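Local structure of 11S globulin seed storage protein (Amaranthus hypochondriacus, 3QAC) at residues Ser69-Glu77 with Leu318-Lys327. The protein probably serves as a seed storage protein, a nutrient reservoir of the 11S globulin family whose subunits carry two cupin domains. Sequence-based numbering, arbitrary orientation.
Sequences SAPELIYIE and LRHLRLSAAK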
ATOM      1  N   SER A  69      11.996   1.398  12.124  1.00 34.00           N
ATOM      2  CA  SER A  69      10.908   1.931  11.325  1.00 33.82           C
ATOM      3  C   SER A  69      10.021   0.834  10.763  1.00 34.36           C
ATOM      4  O   SER A  69       8.916   1.110  10.315  1.00 35.51           O
ATOM      5  CB  SER A  69      11.471   2.752  10.166  1.00 32.41           C
ATOM      6  OG  SER A  69      12.287   1.927   9.356  1.00 29.22           O
ATOM      7  N   ALA A  70      10.501  -0.407  10.766  1.00 34.81           N
ATOM      8  CA  ALA A  70       9.679  -1.535  10.302  1.00 36.01           C
ATOM      9  C   ALA A  70       9.028  -2.320  11.450  1.00 34.62           C
ATOM     10  O   ALA A  70       9.616  -2.441  12.522  1.00 36.79           O
ATOM     11  CB  ALA A  70      10.505  -2.470   9.447  1.00 33.53           C
ATOM     12  N   PRO A  71       7.821  -2.878  11.219  1.00 32.40           N
ATOM     13  CA  PRO A  71       7.176  -3.734  12.217  1.00 33.94           C
ATOM     14  C   PRO A  71       7.954  -5.036  12.302  1.00 35.50           C
ATOM     15  O   PRO A  71       8.601  -5.418  11.328  1.00 33.18           O
ATOM     16  CB  PRO A  71       5.795  -4.039  11.604  1.00 36.53           C
ATOM     17  CG  PRO A  71       5.703  -3.265  10.342  1.00 33.72           C
ATOM     18  CD  PRO A  71       7.092  -2.882   9.943  1.00 32.92           C
ATOM     19  N   GLU A  72       7.882  -5.714  13.436  1.00 30.87           N
ATOM     20  CA  GLU A  72       8.614  -6.951  13.609  1.00 32.95           C
ATOM     21  C   GLU A  72       7.695  -8.003  14.146  1.00 31.83           C
ATOM     22  O   GLU A  72       6.786  -7.712  14.909  1.00 33.99           O
ATOM     23  CB  GLU A  72       9.735  -6.784  14.620  1.00 37.44           C
ATOM     24  CG  GLU A  72      10.688  -5.662  14.333  1.00 36.00           C
ATOM     25  CD  GLU A  72      11.781  -5.645  15.347  1.00 37.56           C
ATOM     26  OE1 GLU A  72      11.458  -5.716  16.548  1.00 42.53           O
ATOM     27  OE2 GLU A  72      12.963  -5.605  14.953  1.00 39.49           O
ATOM     28  N   LEU A  73       7.973  -9.225  13.744  1.00 33.27           N
ATOM     29  CA  LEU A  73       7.320 -10.403  14.232  1.00 31.98           C
ATOM     30  C   LEU A  73       8.416 -11.163  14.929  1.00 36.20           C
ATOM     31  O   LEU A  73       9.433 -11.500  14.313  1.00 40.42           O
ATOM     32  CB  LEU A  73       6.797 -11.214  13.058  1.00 34.45           C
ATOM     33  CG  LEU A  73       5.390 -11.763  13.210  1.00 37.94           C
ATOM     34  CD1 LEU A  73       4.457 -10.647  13.656  1.00 36.58           C
ATOM     35  CD2 LEU A  73       4.934 -12.352  11.894  1.00 38.87           C
ATOM     36  N   ILE A  74       8.219 -11.426  16.210  1.00 35.29           N
ATOM     37  CA  ILE A  74       9.237 -12.048  17.033  1.00 30.36           C
ATOM     38  C   ILE A  74       8.779 -13.419  17.534  1.00 40.12           C
ATOM     39  O   ILE A  74       7.690 -13.568  18.076  1.00 37.08           O
ATOM     40  CB  ILE A  74       9.544 -11.163  18.229  1.00 35.51           C
ATOM     41  CG1 ILE A  74       9.891  -9.748  17.745  1.00 36.99           C
ATOM     42  CG2 ILE A  74      10.661 -11.763  19.039  1.00 38.91           C
ATOM     43  CD1 ILE A  74       9.787  -8.664  18.775  1.00 36.34           C
ATOM     44  N   TYR A  75       9.609 -14.430  17.330  1.00 38.27           N
ATOM     45  CA  TYR A  75       9.359 -15.719  17.934  1.00 37.11           C
ATOM     46  C   TYR A  75      10.427 -15.975  18.984  1.00 40.18           C
ATOM     47  O   TYR A  75      11.625 -15.841  18.718  1.00 42.02           O
ATOM     48  CB  TYR A  75       9.353 -16.823  16.890  1.00 37.21           C
ATOM     49  CG  TYR A  75       9.215 -18.209  17.473  1.00 36.94           C
ATOM     50  CD1 TYR A  75       8.001 -18.656  17.959  1.00 40.59           C
ATOM     51  CD2 TYR A  75      10.293 -19.077  17.510  1.00 40.07           C
ATOM     52  CE1 TYR A  75       7.863 -19.913  18.487  1.00 40.53           C
ATOM     53  CE2 TYR A  75      10.165 -20.346  18.032  1.00 43.40           C
ATOM     54  CZ  TYR A  75       8.952 -20.757  18.519  1.00 41.11           C
ATOM     55  OH  TYR A  75       8.814 -22.016  19.039  1.00 48.80           O
ATOM     56  N   ILE A  76       9.975 -16.310  20.183  1.00 40.86           N
ATOM     57  CA  ILE A  76      10.865 -16.646  21.279  1.00 39.82           C
ATOM     58  C   ILE A  76      11.188 -18.116  21.117  1.00 44.85           C
ATOM     59  O   ILE A  76      10.365 -18.982  21.416  1.00 50.35           O
ATOM     60  CB  ILE A  76      10.197 -16.396  22.640  1.00 37.09           C
ATOM     61  CG1 ILE A  76       9.838 -14.914  22.787  1.00 38.77           C
ATOM     62  CG2 ILE A  76      11.085 -16.847  23.768  1.00 39.96           C
ATOM     63  CD1 ILE A  76      10.952 -13.953  22.400  1.00 40.32           C
ATOM     64  N   GLU A  77      12.382 -18.395  20.609  1.00 42.92           N
ATOM     65  CA  GLU A  77      12.754 -19.752  20.274  1.00 42.92           C
ATOM     66  C   GLU A  77      13.071 -20.494  21.551  1.00 46.71           C
ATOM     67  O   GLU A  77      12.826 -21.695  21.675  1.00 40.33           O
ATOM     68  CB  GLU A  77      13.997 -19.752  19.382  1.00 43.03           C
ATOM     69  CG  GLU A  77      14.386 -21.131  18.917  1.00 45.81           C
ATOM     70  CD  GLU A  77      15.790 -21.195  18.354  1.00 53.90           C
ATOM     71  OE1 GLU A  77      16.631 -21.902  18.957  1.00 61.31           O
ATOM     72  OE2 GLU A  77      16.052 -20.543  17.321  1.00 50.53           O
ATOM     73  N   LEU A 318      -2.217  -7.734  14.556  1.00 34.20           N
ATOM     74  CA  LEU A 318      -1.716  -8.111  13.247  1.00 38.59           C
ATOM     75  C   LEU A 318      -2.574  -7.514  12.148  1.00 46.80           C
ATOM     76  O   LEU A 318      -2.195  -7.533  10.975  1.00 41.04           O
ATOM     77  CB  LEU A 318      -1.651  -9.628  13.098  1.00 35.83           C
ATOM     78  CG  LEU A 318      -0.684 -10.267  14.084  1.00 37.55           C
ATOM     79  CD1 LEU A 318      -0.643 -11.777  13.894  1.00 37.89           C
ATOM     80  CD2 LEU A 318       0.681  -9.636  13.907  1.00 38.21           C
ATOM     81  N   ARG A 319      -3.751  -7.015  12.518  1.00 42.81           N
ATOM     82  CA  ARG A 319      -4.579  -6.306  11.560  1.00 44.56           C
ATOM     83  C   ARG A 319      -3.789  -5.068  11.133  1.00 42.23           C
ATOM     84  O   ARG A 319      -3.836  -4.646   9.985  1.00 46.26           O
ATOM     85  CB  ARG A 319      -5.920  -5.911  12.194  1.00 52.16           C
ATOM     86  CG  ARG A 319      -7.091  -5.727  11.221  1.00 57.54           C
ATOM     87  CD  ARG A 319      -8.312  -6.576  11.647  1.00 61.33           C
ATOM     88  NE  ARG A 319      -8.375  -6.733  13.104  1.00 61.27           N
ATOM     89  CZ  ARG A 319      -8.927  -7.763  13.746  1.00 57.29           C
ATOM     90  NH1 ARG A 319      -8.901  -7.788  15.071  1.00 57.39           N
ATOM     91  NH2 ARG A 319      -9.492  -8.771  13.084  1.00 54.06           N
ATOM     92  N   HIS A 320      -3.043  -4.498  12.064  1.00 36.68           N
ATOM     93  CA  HIS A 320      -2.266  -3.307  11.750  1.00 47.92           C
ATOM     94  C   HIS A 320      -0.934  -3.603  11.054  1.00 42.44           C
ATOM     95  O   HIS A 320      -0.563  -2.918  10.102  1.00 41.26           O
ATOM     96  CB  HIS A 320      -2.068  -2.424  12.982  1.00 46.25           C
ATOM     97  CG  HIS A 320      -3.140  -1.396  13.145  1.00 61.47           C
ATOM     98  ND1 HIS A 320      -3.131  -0.199  12.459  1.00 64.59           N
ATOM     99  CD2 HIS A 320      -4.278  -1.404  13.882  1.00 66.11           C
ATOM    100  CE1 HIS A 320      -4.208   0.497  12.784  1.00 74.91           C
ATOM    101  NE2 HIS A 320      -4.918  -0.211  13.647  1.00 74.67           N
ATOM    102  N   LEU A 321      -0.231  -4.624  11.522  1.00 36.21           N
ATOM    103  CA  LEU A 321       1.042  -4.985  10.920  1.00 40.65           C
ATOM    104  C   LEU A 321       0.888  -5.645   9.557  1.00 39.91           C
ATOM    105  O   LEU A 321       1.800  -5.591   8.752  1.00 38.34           O
ATOM    106  CB  LEU A 321       1.832  -5.903  11.836  1.00 40.64           C
ATOM    107  CG  LEU A 321       2.037  -5.446  13.275  1.00 42.88           C
ATOM    108  CD1 LEU A 321       3.435  -5.867  13.670  1.00 39.56           C
ATOM    109  CD2 LEU A 321       1.851  -3.951  13.411  1.00 39.90           C
ATOM    110  N   ARG A 322      -0.262  -6.262   9.300  1.00 34.33           N
ATOM    111  CA  ARG A 322      -0.455  -7.030   8.085  1.00 36.68           C
ATOM    112  C   ARG A 322       0.629  -8.111   7.960  1.00 42.41           C
ATOM    113  O   ARG A 322       1.203  -8.349   6.890  1.00 42.27           O
ATOM    114  CB  ARG A 322      -0.458  -6.111   6.858  1.00 47.27           C
ATOM    115  CG  ARG A 322      -1.574  -5.055   6.872  1.00 49.05           C
ATOM    116  CD  ARG A 322      -1.390  -4.061   5.719  1.00 57.29           C
ATOM    117  NE  ARG A 322      -2.247  -2.878   5.847  1.00 69.12           N
ATOM    118  CZ  ARG A 322      -2.181  -1.810   5.050  1.00 70.17           C
ATOM    119  NH1 ARG A 322      -1.298  -1.766   4.053  1.00 61.04           N
ATOM    120  NH2 ARG A 322      -3.000  -0.781   5.248  1.00 71.75           N
ATOM    121  N   LEU A 323       0.927  -8.753   9.076  1.00 36.92           N
ATOM    122  CA  LEU A 323       1.754  -9.936   9.035  1.00 34.43           C
ATOM    123  C   LEU A 323       0.984 -11.042   9.716  1.00 40.46           C
ATOM    124  O   LEU A 323       0.021 -10.791  10.475  1.00 34.42           O
ATOM    125  CB  LEU A 323       3.076  -9.700   9.746  1.00 30.19           C
ATOM    126  CG  LEU A 323       3.863  -8.539   9.122  1.00 32.70           C
ATOM    127  CD1 LEU A 323       4.942  -8.063  10.032  1.00 29.93           C
ATOM    128  CD2 LEU A 323       4.441  -8.942   7.767  1.00 29.58           C
ATOM    129  N   SER A 324       1.398 -12.268   9.428  1.00 35.15           N
ATOM    130  CA  SER A 324       0.920 -13.408  10.162  1.00 36.62           C
ATOM    131  C   SER A 324       2.075 -14.362  10.375  1.00 38.52           C
ATOM    132  O   SER A 324       3.201 -14.091   9.969  1.00 35.95           O
ATOM    133  CB  SER A 324      -0.263 -14.071   9.453  1.00 37.83           C
ATOM    134  OG  SER A 324      -0.133 -13.978   8.054  1.00 42.45           O
ATOM    135  N   ALA A 325       1.796 -15.469  11.044  1.00 42.42           N
ATOM    136  CA  ALA A 325       2.838 -16.401  11.429  1.00 38.85           C
ATOM    137  C   ALA A 325       2.204 -17.764  11.599  1.00 40.29           C
ATOM    138  O   ALA A 325       0.980 -17.880  11.728  1.00 39.29           O
ATOM    139  CB  ALA A 325       3.493 -15.961  12.717  1.00 36.11           C
ATOM    140  N   ALA A 326       3.031 -18.800  11.550  1.00 39.20           N
ATOM    141  CA  ALA A 326       2.595 -20.131  11.940  1.00 38.25           C
ATOM    142  C   ALA A 326       3.755 -20.889  12.541  1.00 39.11           C
ATOM    143  O   ALA A 326       4.925 -20.623  12.236  1.00 40.47           O
ATOM    144  CB  ALA A 326       2.033 -20.876  10.763  1.00 34.36           C
ATOM    145  N   LYS A 327       3.433 -21.826  13.413  1.00 36.79           N
ATOM    146  CA  LYS A 327       4.422 -22.780  13.855  1.00 35.85           C
ATOM    147  C   LYS A 327       3.966 -24.162  13.441  1.00 42.75           C
ATOM    148  O   LYS A 327       2.775 -24.489  13.518  1.00 44.83           O
ATOM    149  CB  LYS A 327       4.639 -22.721  15.354  1.00 38.76           C
ATOM    150  CG  LYS A 327       5.436 -23.907  15.848  1.00 40.79           C
ATOM    151  CD  LYS A 327       6.495 -23.511  16.845  1.00 40.34           C
ATOM    152  CE  LYS A 327       7.177 -24.760  17.394  1.00 42.34           C
ATOM    153  NZ  LYS A 327       7.915 -24.502  18.651  1.00 39.60           N
TER
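With CG anti to the backbone N in both Y75 (chi1 175°) and K327 (chi1 168°), the two side chains reach toward each other between the two strands, and the bend of the lysine chain at chi2 carries its ammonium to the phenol. There K327 NZ donates a hydrogen bond of 2.7 Å to Y75 OH, while the lysine chain crosses the tyrosine at about a right angle and its CD lies 3.5 Å from the same Y75 OH. The ammonium also forms a salt bridge with D292, which would help to offset its charge in this buried place.

Further along, contact is apolar. L73 divides its two methyls: CD1 meets L318 CD2 at 3.9 Å, the two leucines crossing nearly perpendicularly, whereas L73 CD2 settles between L323 CB (3.9 Å) and A325 CB (4.0 Å). The same CD2 is modelled only 3.1 Å from the backbone O of S324, closer than ordinary packing, which leaves its exact position uncertain. At the other end P71 CB packs on L321 CD1 at 3.6 Å, just ahead of the turn where R322, with positive phi, ends helix 318-321. F400, from neighbouring strand 394-401, also touches L73 and Y75.

Strands 72-77 and 324-327 run nearly parallel, 18° apart, but their axes stay 8.8 Å from each other at closest approach; they are joined mainly by side chains rather than by backbone pairing. Each belongs to an antiparallel sheet of a different cupin domain, and this buried packing unites the two halves of the bicupin subunit characteristic of 11S globulins.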